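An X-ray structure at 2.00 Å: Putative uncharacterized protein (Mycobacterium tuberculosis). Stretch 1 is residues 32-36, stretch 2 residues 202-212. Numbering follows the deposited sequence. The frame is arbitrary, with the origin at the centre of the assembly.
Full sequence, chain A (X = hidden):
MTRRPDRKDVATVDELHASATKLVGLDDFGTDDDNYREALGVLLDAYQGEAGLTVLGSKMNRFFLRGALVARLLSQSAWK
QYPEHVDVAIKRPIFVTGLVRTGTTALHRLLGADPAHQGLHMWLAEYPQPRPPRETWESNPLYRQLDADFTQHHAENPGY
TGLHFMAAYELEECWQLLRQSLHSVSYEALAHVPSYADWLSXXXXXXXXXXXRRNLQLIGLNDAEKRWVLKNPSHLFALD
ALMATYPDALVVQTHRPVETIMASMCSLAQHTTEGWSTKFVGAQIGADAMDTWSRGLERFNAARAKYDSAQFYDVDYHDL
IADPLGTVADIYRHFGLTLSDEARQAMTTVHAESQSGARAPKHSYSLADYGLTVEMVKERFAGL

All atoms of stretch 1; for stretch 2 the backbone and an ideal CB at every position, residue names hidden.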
ATOM      1  N   ASP A  32      -8.243  -5.077 -20.032  1.00 19.58           N
ATOM      2  CA  ASP A  32      -6.879  -5.275 -19.567  1.00 20.08           C
ATOM      3  C   ASP A  32      -6.057  -4.022 -19.871  1.00 19.67           C
ATOM      4  O   ASP A  32      -4.883  -4.103 -20.230  1.00 20.68           O
ATOM      5  CB  ASP A  32      -6.290  -6.513 -20.257  1.00 21.19           C
ATOM      6  CG  ASP A  32      -4.894  -6.855 -19.775  1.00 22.69           C
ATOM      7  OD1 ASP A  32      -4.659  -6.829 -18.550  1.00 21.10           O
ATOM      8  OD2 ASP A  32      -4.036  -7.167 -20.629  1.00 24.60           O
ATOM      9  N   ASP A  33      -6.686  -2.859 -19.714  1.00 18.93           N
ATOM     10  CA  ASP A  33      -6.014  -1.592 -19.973  1.00 18.10           C
ATOM     11  C   ASP A  33      -4.930  -1.275 -18.954  1.00 16.30           C
ATOM     12  O   ASP A  33      -4.065  -0.437 -19.206  1.00 17.33           O
ATOM     13  CB  ASP A  33      -7.026  -0.442 -20.020  1.00 22.26           C
ATOM     14  CG  ASP A  33      -7.904  -0.492 -21.255  1.00 25.97           C
ATOM     15  OD1 ASP A  33      -7.358  -0.668 -22.365  1.00 28.30           O
ATOM     16  OD2 ASP A  33      -9.137  -0.347 -21.119  1.00 30.86           O
ATOM     17  N   ASP A  34      -4.970  -1.938 -17.801  1.00 13.02           N
ATOM     18  CA  ASP A  34      -3.949  -1.701 -16.788  1.00 11.44           C
ATOM     19  C   ASP A  34      -2.861  -2.772 -16.832  1.00 11.20           C
ATOM     20  O   ASP A  34      -1.989  -2.830 -15.965  1.00 11.21           O
ATOM     21  CB  ASP A  34      -4.579  -1.591 -15.386  1.00  9.72           C
ATOM     22  CG  ASP A  34      -5.379  -2.816 -14.988  1.00 10.90           C
ATOM     23  OD1 ASP A  34      -5.772  -3.607 -15.870  1.00 12.67           O
ATOM     24  OD2 ASP A  34      -5.633  -2.970 -13.773  1.00  8.16           O
ATOM     25  N   ASN A  35      -2.913  -3.604 -17.869  1.00  9.79           N
ATOM     26  CA  ASN A  35      -1.927  -4.658 -18.090  1.00 10.14           C
ATOM     27  C   ASN A  35      -1.792  -5.615 -16.905  1.00  8.93           C
ATOM     28  O   ASN A  35      -0.700  -6.097 -16.609  1.00 10.33           O
ATOM     29  CB  ASN A  35      -0.572  -4.013 -18.408  1.00 11.27           C
ATOM     30  CG  ASN A  35       0.356  -4.940 -19.162  1.00 10.84           C
ATOM     31  OD1 ASN A  35      -0.073  -5.667 -20.056  1.00 13.57           O
ATOM     32  ND2 ASN A  35       1.643  -4.903 -18.822  1.00  9.74           N
ATOM     33  N   TYR A  36      -2.906  -5.913 -16.247  1.00  8.11           N
ATOM     34  CA  TYR A  36      -2.876  -6.797 -15.088  1.00  7.80           C
ATOM     35  C   TYR A  36      -2.587  -8.253 -15.442  1.00  8.03           C
ATOM     36  O   TYR A  36      -2.005  -8.984 -14.639  1.00  8.86           O
ATOM     37  CB  TYR A  36      -4.195  -6.683 -14.305  1.00  7.85           C
ATOM     38  CG  TYR A  36      -5.292  -7.629 -14.743  1.00  6.44           C
ATOM     39  CD1 TYR A  36      -5.462  -8.863 -14.114  1.00  8.19           C
ATOM     40  CD2 TYR A  36      -6.158  -7.293 -15.786  1.00  7.15           C
ATOM     41  CE1 TYR A  36      -6.465  -9.740 -14.514  1.00  8.94           C
ATOM     42  CE2 TYR A  36      -7.164  -8.160 -16.190  1.00  8.32           C
ATOM     43  CZ  TYR A  36      -7.312  -9.380 -15.553  1.00  8.44           C
ATOM     44  OH  TYR A  36      -8.298 -10.249 -15.964  1.00 11.02           O
ATOM     45  N   UNK A 202      10.552  -1.612 -14.786  1.00  9.48           N
ATOM     46  CA  UNK A 202      10.534  -1.165 -16.180  1.00 11.05           C
ATOM     47  C   UNK A 202       9.137  -0.788 -16.672  1.00 11.11           C
ATOM     48  O   UNK A 202       8.974  -0.370 -17.817  1.00 12.40           O
ATOM     49  CB  UNK A 202      11.110  -2.261 -17.079  1.00 11.05           C
ATOM     50  N   UNK A 203       8.132  -0.920 -15.812  1.00  8.01           N
ATOM     51  CA  UNK A 203       6.758  -0.633 -16.213  1.00  8.94           C
ATOM     52  C   UNK A 203       6.274   0.792 -16.040  1.00  7.96           C
ATOM     53  O   UNK A 203       6.765   1.541 -15.196  1.00 10.02           O
ATOM     54  CB  UNK A 203       5.819  -1.549 -15.425  1.00  8.94           C
ATOM     55  N   UNK A 204       5.295   1.151 -16.861  1.00  8.95           N
ATOM     56  CA  UNK A 204       4.659   2.453 -16.770  1.00  8.31           C
ATOM     57  C   UNK A 204       3.507   2.225 -15.793  1.00  8.36           C
ATOM     58  O   UNK A 204       2.596   1.441 -16.066  1.00  9.43           O
ATOM     59  CB  UNK A 204       4.194   2.984 -18.127  1.00  8.31           C
ATOM     60  N   UNK A 205       3.564   2.885 -14.639  1.00  7.34           N
ATOM     61  CA  UNK A 205       2.530   2.726 -13.620  1.00  6.15           C
ATOM     62  C   UNK A 205       1.265   3.529 -13.892  1.00  5.96           C
ATOM     63  O   UNK A 205       0.269   3.368 -13.185  1.00  6.37           O
ATOM     64  CB  UNK A 205       3.094   3.128 -12.256  1.00  6.15           C
ATOM     65  N   UNK A 206       1.283   4.389 -14.901  1.00  6.80           N
ATOM     66  CA  UNK A 206       0.122   5.229 -15.156  1.00  6.75           C
ATOM     67  C   UNK A 206      -1.223   4.507 -15.238  1.00  6.97           C
ATOM     68  O   UNK A 206      -2.178   4.919 -14.592  1.00  6.34           O
ATOM     69  CB  UNK A 206       0.348   5.988 -16.465  1.00  6.75           C
ATOM     70  N   UNK A 207      -1.321   3.418 -16.015  1.00  6.75           N
ATOM     71  CA  UNK A 207      -2.618   2.737 -16.082  1.00  7.05           C
ATOM     72  C   UNK A 207      -3.099   2.266 -14.710  1.00  6.60           C
ATOM     73  O   UNK A 207      -4.290   2.320 -14.411  1.00  6.79           O
ATOM     74  CB  UNK A 207      -2.531   1.542 -17.033  1.00  7.05           C
ATOM     75  N   UNK A 208      -2.166   1.813 -13.878  1.00  6.35           N
ATOM     76  CA  UNK A 208      -2.513   1.348 -12.536  1.00  5.38           C
ATOM     77  C   UNK A 208      -2.983   2.507 -11.666  1.00  4.92           C
ATOM     78  O   UNK A 208      -3.903   2.352 -10.865  1.00  6.10           O
ATOM     79  CB  UNK A 208      -1.317   0.651 -11.884  1.00  5.38           C
ATOM     80  N   UNK A 209      -2.354   3.669 -11.808  1.00  5.32           N
ATOM     81  CA  UNK A 209      -2.780   4.814 -11.013  1.00  4.93           C
ATOM     82  C   UNK A 209      -4.106   5.368 -11.512  1.00  5.48           C
ATOM     83  O   UNK A 209      -4.888   5.912 -10.736  1.00  5.51           O
ATOM     84  CB  UNK A 209      -1.711   5.908 -11.039  1.00  4.93           C
ATOM     85  N   UNK A 210      -4.372   5.224 -12.804  1.00  5.75           N
ATOM     86  CA  UNK A 210      -5.642   5.676 -13.342  1.00  7.14           C
ATOM     87  C   UNK A 210      -6.756   4.833 -12.715  1.00  5.58           C
ATOM     88  O   UNK A 210      -7.835   5.345 -12.398  1.00  6.17           O
ATOM     89  CB  UNK A 210      -5.661   5.578 -14.869  1.00  7.14           C
ATOM     90  N   UNK A 211      -6.494   3.544 -12.523  1.00  6.10           N
ATOM     91  CA  UNK A 211      -7.491   2.673 -11.908  1.00  6.08           C
ATOM     92  C   UNK A 211      -7.639   3.052 -10.429  1.00  6.71           C
ATOM     93  O   UNK A 211      -8.742   3.048  -9.877  1.00  6.69           O
ATOM     94  CB  UNK A 211      -7.100   1.202 -12.059  1.00  6.08           C
ATOM     95  N   UNK A 212      -6.517   3.379  -9.797  1.00  6.09           N
ATOM     96  CA  UNK A 212      -6.494   3.798  -8.399  1.00  5.98           C
ATOM     97  C   UNK A 212      -7.450   4.990  -8.252  1.00  6.36           C
ATOM     98  O   UNK A 212      -8.283   5.028  -7.346  1.00  5.96           O
ATOM     99  CB  UNK A 212      -5.077   4.160  -7.949  1.00  5.98           C
TER

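Position 202 has nothing of stretch 1 within 5.5 Å of its ideal CB, so the contact leaves the choice open; the deposited residue is Arg202, which stays clear of stretch 1.

At position 203 the ideal CB also has no atom of stretch 1 close by, but CA-to-CB points toward stretch 1, where the amide of Asn35 reaches out. Gln or Glu, whose oxygen can accept, directly or through a water, would suit. Gln203 is deposited (chi1 and chi2 both m). Its OE1 stops 4.1 Å from Asn35 ND2, too far for a direct bond, and water 2 closes the gap, donating to Gln203 OE1 (2.8 Å) and accepting from Asn35 ND2 (2.9 Å).

Positions 204, 205 and 206 lie out of reach, so local backbone geometry is the better guide. Phi/psi of -90/116 at 204, just before the turn into a helix, suits a capping residue such as Asp, Ser, Thr or Asn. Asp204 fills this role: its OD1 accepts from the backbone N of position 206 (3.1 Å, 162°). At 205 nothing visible discriminates, and most residues would do; Trp205 is deposited. At 206, phi/psi of -51/-49 is helical; many residues suit, and a small hydroxyl could turn back to 204. Thr206 is deposited, and its OG1 donates to Asp204 OD1 (2.7 Å).

Position 207 is the most tightly framed. Its ideal CB points toward stretch 1, 3.3 Å from Asp33 O and 3.5 Å from Asp34 CA, leaving little room directly ahead. Phi of -59° in the first helical turn permits proline, and Ala or Ser would also be compact enough. Pro207 is deposited, its CB packing 3.4 Å from Asp33 O and 3.7 Å from Asp34 CA.

At 208 CA-to-CB runs sideways, with Asp34 CB 5.3 Å from the ideal CB. A small residue fits, and a polar one could use the carbonyl of Asp34. Ser208 (chi1 m) leaves its OG 4.2 Å from Asp34 O; water 1 links them, donating to Asp34 O at 2.9 Å and lying 2.8 Å from Ser208 OG.

Positions 209 and 210 project nothing into the contact, so most helix-compatible residues would do; they hold Tyr209 and Cys210.

Position 211 points toward stretch 1, its ideal CB 4.7 Å from Asp34 OD2. The carboxylate favours Lys or Arg, though a polar Gln could also fit. Arg211 is deposited with chi1 to chi3 all t, and this extended chain brings its CD within 3.5 Å of Asp34 OD2. Arg211 NH1 remains 4.2 Å from Asp34 OD2, which lies well out of the guanidinium plane: the charges are near, but no N-H points at the oxygen.

Position 212, helical and out of reach, would likewise accept most residues; it is His212, whose N donates to Ser208 O (3.0 Å), continuing the helix.

Stretch 2, residues 202-212: RQDWTPSYCRH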
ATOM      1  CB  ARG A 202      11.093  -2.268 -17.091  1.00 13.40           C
ATOM      2  CG  ARG A 202      12.579  -2.551 -16.915  1.00 16.36           C
ATOM      3  CD  ARG A 202      13.052  -3.687 -17.817  1.00 19.13           C
ATOM      4  NE  ARG A 202      12.937  -5.003 -17.186  1.00 20.33           N
ATOM      5  CZ  ARG A 202      12.134  -5.974 -17.608  1.00 20.20           C
ATOM      6  NH1 ARG A 202      11.358  -5.790 -18.667  1.00 18.57           N
ATOM      7  NH2 ARG A 202      12.114  -7.139 -16.975  1.00 22.27           N
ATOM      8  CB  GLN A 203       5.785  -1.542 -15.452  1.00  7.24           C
ATOM      9  CG  GLN A 203       6.053  -3.023 -15.605  1.00  8.49           C
ATOM     10  CD  GLN A 203       6.211  -3.426 -17.053  1.00  9.11           C
ATOM     11  OE1 GLN A 203       5.290  -3.271 -17.862  1.00  8.77           O
ATOM     12  NE2 GLN A 203       7.385  -3.944 -17.395  1.00  9.14           N
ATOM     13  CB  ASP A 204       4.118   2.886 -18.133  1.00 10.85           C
ATOM     14  CG  ASP A 204       3.169   4.058 -18.032  1.00 14.85           C
ATOM     15  OD1 ASP A 204       3.338   4.880 -17.106  1.00 12.83           O
ATOM     16  OD2 ASP A 204       2.258   4.157 -18.884  1.00 19.11           O
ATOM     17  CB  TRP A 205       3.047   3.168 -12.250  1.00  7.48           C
ATOM     18  CG  TRP A 205       4.053   2.284 -11.574  1.00  6.80           C
ATOM     19  CD1 TRP A 205       5.397   2.233 -11.812  1.00 10.14           C
ATOM     20  CD2 TRP A 205       3.811   1.433 -10.446  1.00  6.54           C
ATOM     21  NE1 TRP A 205       6.011   1.414 -10.888  1.00  9.32           N
ATOM     22  CE2 TRP A 205       5.060   0.912 -10.039  1.00  7.25           C
ATOM     23  CE3 TRP A 205       2.660   1.066  -9.735  1.00  6.56           C
ATOM     24  CZ2 TRP A 205       5.191   0.045  -8.949  1.00  7.05           C
ATOM     25  CZ3 TRP A 205       2.789   0.205  -8.649  1.00  7.88           C
ATOM     26  CH2 TRP A 205       4.047  -0.297  -8.266  1.00  7.80           C
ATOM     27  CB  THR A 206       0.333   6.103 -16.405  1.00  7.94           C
ATOM     28  OG1 THR A 206       1.581   6.800 -16.281  1.00 10.59           O
ATOM     29  CG2 THR A 206      -0.783   7.137 -16.517  1.00  8.59           C
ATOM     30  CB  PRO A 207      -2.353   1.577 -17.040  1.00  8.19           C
ATOM     31  CG  PRO A 207      -1.280   2.129 -17.938  1.00  8.21           C
ATOM     32  CD  PRO A 207      -0.363   2.824 -16.963  1.00  7.56           C
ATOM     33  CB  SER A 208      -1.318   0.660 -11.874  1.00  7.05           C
ATOM     34  OG  SER A 208      -1.037  -0.579 -12.497  1.00  8.12           O
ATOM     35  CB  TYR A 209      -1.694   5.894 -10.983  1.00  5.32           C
ATOM     36  CG  TYR A 209      -0.712   5.671  -9.854  1.00  5.78           C
ATOM     37  CD1 TYR A 209       0.145   4.568  -9.856  1.00  6.43           C
ATOM     38  CD2 TYR A 209      -0.688   6.522  -8.751  1.00  6.01           C
ATOM     39  CE1 TYR A 209       0.996   4.314  -8.785  1.00  5.35           C
ATOM     40  CE2 TYR A 209       0.166   6.280  -7.669  1.00  5.59           C
ATOM     41  CZ  TYR A 209       1.001   5.172  -7.695  1.00  5.23           C
ATOM     42  OH  TYR A 209       1.837   4.908  -6.634  1.00  6.26           O
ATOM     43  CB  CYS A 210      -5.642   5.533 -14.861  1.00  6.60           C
ATOM     44  SG  CYS A 210      -4.753   6.864 -15.701  1.00 22.80           S
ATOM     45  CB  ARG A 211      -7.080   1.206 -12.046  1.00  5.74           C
ATOM     46  CG  ARG A 211      -8.185   0.252 -11.638  1.00  6.95           C
ATOM     47  CD  ARG A 211      -7.716  -1.187 -11.554  1.00  7.98           C
ATOM     48  NE  ARG A 211      -8.807  -2.045 -11.099  1.00  7.52           N
ATOM     49  CZ  ARG A 211      -9.753  -2.537 -11.893  1.00  7.47           C
ATOM     50  NH1 ARG A 211      -9.742  -2.275 -13.193  1.00  7.89           N
ATOM     51  NH2 ARG A 211     -10.736  -3.265 -11.377  1.00  8.06           N
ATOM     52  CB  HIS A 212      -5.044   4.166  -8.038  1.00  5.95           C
ATOM     53  CG  HIS A 212      -4.853   4.729  -6.662  1.00  4.55           C
ATOM     54  ND1 HIS A 212      -5.019   6.069  -6.376  1.00  5.92           N
ATOM     55  CD2 HIS A 212      -4.410   4.153  -5.519  1.00  6.16           C
ATOM     56  CE1 HIS A 212      -4.682   6.292  -5.118  1.00  5.16           C
ATOM     57  NE2 HIS A 212      -4.307   5.146  -4.577  1.00  5.81           N
TER
HETATM   58  O   HOH W   1      -0.381  -0.536 -15.168  1.00 14.48           O
HETATM   59  O   HOH W   2       2.669  -2.927 -17.001  1.00 10.21           O
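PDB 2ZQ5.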